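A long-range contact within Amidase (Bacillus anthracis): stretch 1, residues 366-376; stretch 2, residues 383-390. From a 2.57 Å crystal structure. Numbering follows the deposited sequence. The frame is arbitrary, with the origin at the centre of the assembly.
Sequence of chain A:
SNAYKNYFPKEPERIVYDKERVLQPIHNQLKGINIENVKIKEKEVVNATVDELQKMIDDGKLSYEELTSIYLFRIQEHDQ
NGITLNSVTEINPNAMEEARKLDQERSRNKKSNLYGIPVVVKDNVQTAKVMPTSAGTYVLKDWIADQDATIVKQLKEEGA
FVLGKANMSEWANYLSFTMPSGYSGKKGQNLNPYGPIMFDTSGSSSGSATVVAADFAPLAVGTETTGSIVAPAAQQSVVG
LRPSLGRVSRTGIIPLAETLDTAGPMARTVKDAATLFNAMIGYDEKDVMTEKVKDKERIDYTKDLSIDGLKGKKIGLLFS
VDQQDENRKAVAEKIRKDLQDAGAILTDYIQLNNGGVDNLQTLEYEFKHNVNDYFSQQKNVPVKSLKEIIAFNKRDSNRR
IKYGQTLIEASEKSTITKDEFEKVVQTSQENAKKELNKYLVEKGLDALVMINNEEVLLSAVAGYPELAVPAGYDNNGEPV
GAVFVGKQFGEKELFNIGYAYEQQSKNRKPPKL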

# COMPACT_ATOMS: atom_id res chain seq x y z
N GLU A 366 -0.78 2.21 -22.21
CA GLU A 366 -1.20 0.96 -21.60
C GLU A 366 -2.46 1.08 -20.75
O GLU A 366 -3.19 0.10 -20.57
N PHE A 367 -2.72 2.27 -20.22
CA PHE A 367 -3.88 2.49 -19.36
C PHE A 367 -5.19 2.20 -20.08
O PHE A 367 -6.05 1.48 -19.57
N LYS A 368 -5.34 2.77 -21.27
CA LYS A 368 -6.53 2.58 -22.08
C LYS A 368 -6.76 1.11 -22.39
O LYS A 368 -7.89 0.61 -22.31
N HIS A 369 -5.69 0.41 -22.74
CA HIS A 369 -5.78 -0.99 -23.13
C HIS A 369 -6.03 -1.92 -21.95
O HIS A 369 -6.85 -2.84 -22.04
N ASN A 370 -5.34 -1.68 -20.84
CA ASN A 370 -5.53 -2.50 -19.64
C ASN A 370 -6.94 -2.37 -19.07
O ASN A 370 -7.55 -3.36 -18.68
N VAL A 371 -7.45 -1.14 -19.04
CA VAL A 371 -8.77 -0.87 -18.51
C VAL A 371 -9.87 -1.49 -19.37
O VAL A 371 -10.77 -2.15 -18.86
N ASN A 372 -9.78 -1.28 -20.68
CA ASN A 372 -10.76 -1.83 -21.61
C ASN A 372 -10.76 -3.36 -21.60
O ASN A 372 -11.82 -3.98 -21.68
N ASP A 373 -9.58 -3.95 -21.51
CA ASP A 373 -9.46 -5.40 -21.43
C ASP A 373 -9.96 -5.92 -20.09
O ASP A 373 -10.46 -7.05 -19.99
N TYR A 374 -9.83 -5.10 -19.05
CA TYR A 374 -10.31 -5.46 -17.72
C TYR A 374 -11.83 -5.52 -17.68
O TYR A 374 -12.41 -6.48 -17.18
N PHE A 375 -12.47 -4.48 -18.22
CA PHE A 375 -13.92 -4.38 -18.22
C PHE A 375 -14.58 -5.41 -19.13
O PHE A 375 -15.74 -5.78 -18.93
N SER A 376 -13.83 -5.87 -20.13
CA SER A 376 -14.36 -6.86 -21.08
C SER A 376 -14.54 -8.22 -20.42
O SER A 376 -15.36 -9.03 -20.86
N VAL A 383 -19.65 -0.13 -16.93
CA VAL A 383 -18.85 0.50 -17.98
C VAL A 383 -17.95 -0.53 -18.66
O VAL A 383 -17.32 -1.35 -17.99
N LYS A 384 -17.88 -0.50 -19.99
CA LYS A 384 -17.07 -1.46 -20.72
C LYS A 384 -15.94 -0.82 -21.52
O LYS A 384 -15.27 -1.50 -22.31
N SER A 385 -15.72 0.48 -21.33
CA SER A 385 -14.63 1.17 -22.01
C SER A 385 -14.27 2.49 -21.34
O SER A 385 -15.08 3.07 -20.62
N LEU A 386 -13.06 2.96 -21.59
CA LEU A 386 -12.59 4.23 -21.05
C LEU A 386 -13.36 5.39 -21.66
O LEU A 386 -13.50 6.45 -21.05
N LYS A 387 -13.86 5.19 -22.88
CA LYS A 387 -14.65 6.20 -23.57
C LYS A 387 -15.95 6.50 -22.84
O LYS A 387 -16.38 7.65 -22.76
N GLU A 388 -16.58 5.46 -22.30
CA GLU A 388 -17.85 5.61 -21.60
C GLU A 388 -17.66 6.30 -20.26
O GLU A 388 -18.55 7.03 -19.80
N ILE A 389 -16.51 6.08 -19.63
CA ILE A 389 -16.17 6.75 -18.37
C ILE A 389 -16.08 8.25 -18.57
O ILE A 389 -16.65 9.03 -17.80
N ILE A 390 -15.35 8.66 -19.60
CA ILE A 390 -15.16 10.07 -19.92
C ILE A 390 -16.50 10.76 -20.15
O ILE A 390 -16.72 11.88 -19.69

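This is a small, mainly apolar contact, burying 428 Å² over both sides, in which one face of helix 366-376 packs against a loop and the first turn of the next helix, with a single hydrogen bond, from a backbone NH to a side-chain oxygen, between them. The two helix axes run almost at right angles, at 98°, and come no nearer than 10.6 Å, though the loop before the second helix brings the backbones closer, with N372 CA 4.9 Å from S385 CA.

F375 contributes the largest covered area. Its CA-to-CB bond points toward the second stretch, and an m rotamer (chi1 -75°) lays the ring against V383, whose carbonyl O sits over one face, 3.3 Å from F375 CG. The flat, wide ring also reaches further: F375 CE2 lies 3.6 Å from V383 CG1 and 3.8 Å from I389 CD1, the latter at the ring edge. I389, itself directed toward the helix, uses m and t torsions to extend CD1 to this point. The backbone of K384 comes close as well, with its CA 3.7 Å from F375 CB, while its own CB points away and its charged chain remains exposed.

L386, with chi1 t and chi2 p, places CD2 3.6 Å from CE2 of F367 and 4.1 Å from CB of K368; its apolar end suits both ring and aliphatic carbon. F367 starts sideways, but its t rotamer brings the ring end nearer.

N372 (chi1 m) starts sideways, but OD1 comes nearer and accepts from L386 N at 2.8 Å. An amide suits this place because the first backbone NH groups of a helix lack acceptors from a preceding turn. S385 occupies the N-cap: its short side chain, in the p rotamer, lets OG accept a weak capping bond from E388 N at 3.4 Å. Separately, E388 OE2 accepts from K384 N at 3.2 Å, tying the loop to the helix start.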

# COMPACT_ATOMS: atom_id res chain seq x y z
CB GLU A 366 -0.06 0.38 -20.75
CG GLU A 366 -0.07 -1.13 -20.65
CD GLU A 366 1.12 -1.67 -19.88
OE1 GLU A 366 1.88 -0.86 -19.31
OE2 GLU A 366 1.31 -2.90 -19.85
CB PHE A 367 -3.90 3.91 -18.81
CG PHE A 367 -5.13 4.24 -18.02
CD1 PHE A 367 -5.31 3.73 -16.74
CD2 PHE A 367 -6.11 5.07 -18.54
CE1 PHE A 367 -6.45 4.02 -16.01
CE2 PHE A 367 -7.25 5.37 -17.82
CZ PHE A 367 -7.42 4.85 -16.55
CB LYS A 368 -6.44 3.38 -23.38
CG LYS A 368 -7.59 3.15 -24.34
CD LYS A 368 -7.38 3.89 -25.65
CE LYS A 368 -8.53 3.65 -26.61
NZ LYS A 368 -8.35 4.39 -27.90
CB HIS A 369 -4.51 -1.41 -23.87
CG HIS A 369 -4.33 -0.73 -25.19
ND1 HIS A 369 -4.11 0.63 -25.30
CD2 HIS A 369 -4.34 -1.21 -26.45
CE1 HIS A 369 -3.99 0.95 -26.58
NE2 HIS A 369 -4.12 -0.15 -27.30
CB ASN A 370 -4.51 -2.12 -18.56
CG ASN A 370 -3.10 -2.55 -18.92
OD1 ASN A 370 -2.12 -1.99 -18.42
ND2 ASN A 370 -2.98 -3.55 -19.78
CB VAL A 371 -9.02 0.65 -18.37
CG1 VAL A 371 -10.50 0.94 -18.20
CG2 VAL A 371 -8.23 1.21 -17.20
CB ASN A 372 -10.49 -1.33 -23.03
CG ASN A 372 -10.76 0.16 -23.18
OD1 ASN A 372 -11.42 0.77 -22.34
ND2 ASN A 372 -10.26 0.75 -24.26
CB ASP A 373 -8.01 -5.84 -21.65
CG ASP A 373 -7.55 -5.64 -23.08
OD1 ASP A 373 -8.15 -4.81 -23.79
OD2 ASP A 373 -6.58 -6.32 -23.50
CB TYR A 374 -9.79 -4.46 -16.68
CG TYR A 374 -10.34 -4.69 -15.29
CD1 TYR A 374 -9.77 -5.64 -14.45
CD2 TYR A 374 -11.41 -3.94 -14.81
CE1 TYR A 374 -10.27 -5.84 -13.17
CE2 TYR A 374 -11.91 -4.14 -13.54
CZ TYR A 374 -11.34 -5.09 -12.72
OH TYR A 374 -11.83 -5.30 -11.46
CB PHE A 375 -14.35 -2.97 -18.63
CG PHE A 375 -14.15 -1.94 -17.55
CD1 PHE A 375 -14.24 -2.29 -16.21
CD2 PHE A 375 -13.89 -0.62 -17.88
CE1 PHE A 375 -14.06 -1.34 -15.22
CE2 PHE A 375 -13.71 0.33 -16.89
CZ PHE A 375 -13.79 -0.03 -15.56
CB SER A 376 -13.43 -6.98 -22.28
OG SER A 376 -12.16 -7.47 -21.90
CB VAL A 383 -17.99 1.66 -17.42
CG1 VAL A 383 -16.69 1.79 -18.18
CG2 VAL A 383 -18.77 2.96 -17.44
CB LYS A 384 -17.95 -2.30 -21.65
CG LYS A 384 -18.86 -3.27 -20.92
CD LYS A 384 -19.37 -4.35 -21.85
CE LYS A 384 -20.16 -5.40 -21.10
NZ LYS A 384 -19.35 -6.04 -20.02
CB SER A 385 -15.00 1.43 -23.48
OG SER A 385 -16.06 2.35 -23.59
CB LEU A 386 -11.09 4.39 -21.29
CG LEU A 386 -10.40 5.62 -20.70
CD1 LEU A 386 -10.66 5.71 -19.20
CD2 LEU A 386 -8.91 5.59 -20.98
CB LYS A 387 -14.95 5.76 -25.00
CG LYS A 387 -14.37 6.67 -26.07
CD LYS A 387 -14.90 6.31 -27.45
CE LYS A 387 -14.65 4.85 -27.78
NZ LYS A 387 -15.23 4.48 -29.10
CB GLU A 388 -18.51 4.24 -21.41
CG GLU A 388 -18.89 3.56 -22.71
CD GLU A 388 -19.41 2.15 -22.51
OE1 GLU A 388 -19.56 1.42 -23.52
OE2 GLU A 388 -19.66 1.77 -21.35
CB ILE A 389 -14.84 6.23 -17.80
CG1 ILE A 389 -14.96 4.75 -17.45
CG2 ILE A 389 -14.44 7.03 -16.57
CD1 ILE A 389 -13.65 4.11 -17.06
CB ILE A 390 -14.27 10.24 -21.17
CG1 ILE A 390 -12.89 9.64 -20.92
CG2 ILE A 390 -14.15 11.71 -21.55
CD1 ILE A 390 -11.95 9.75 -22.10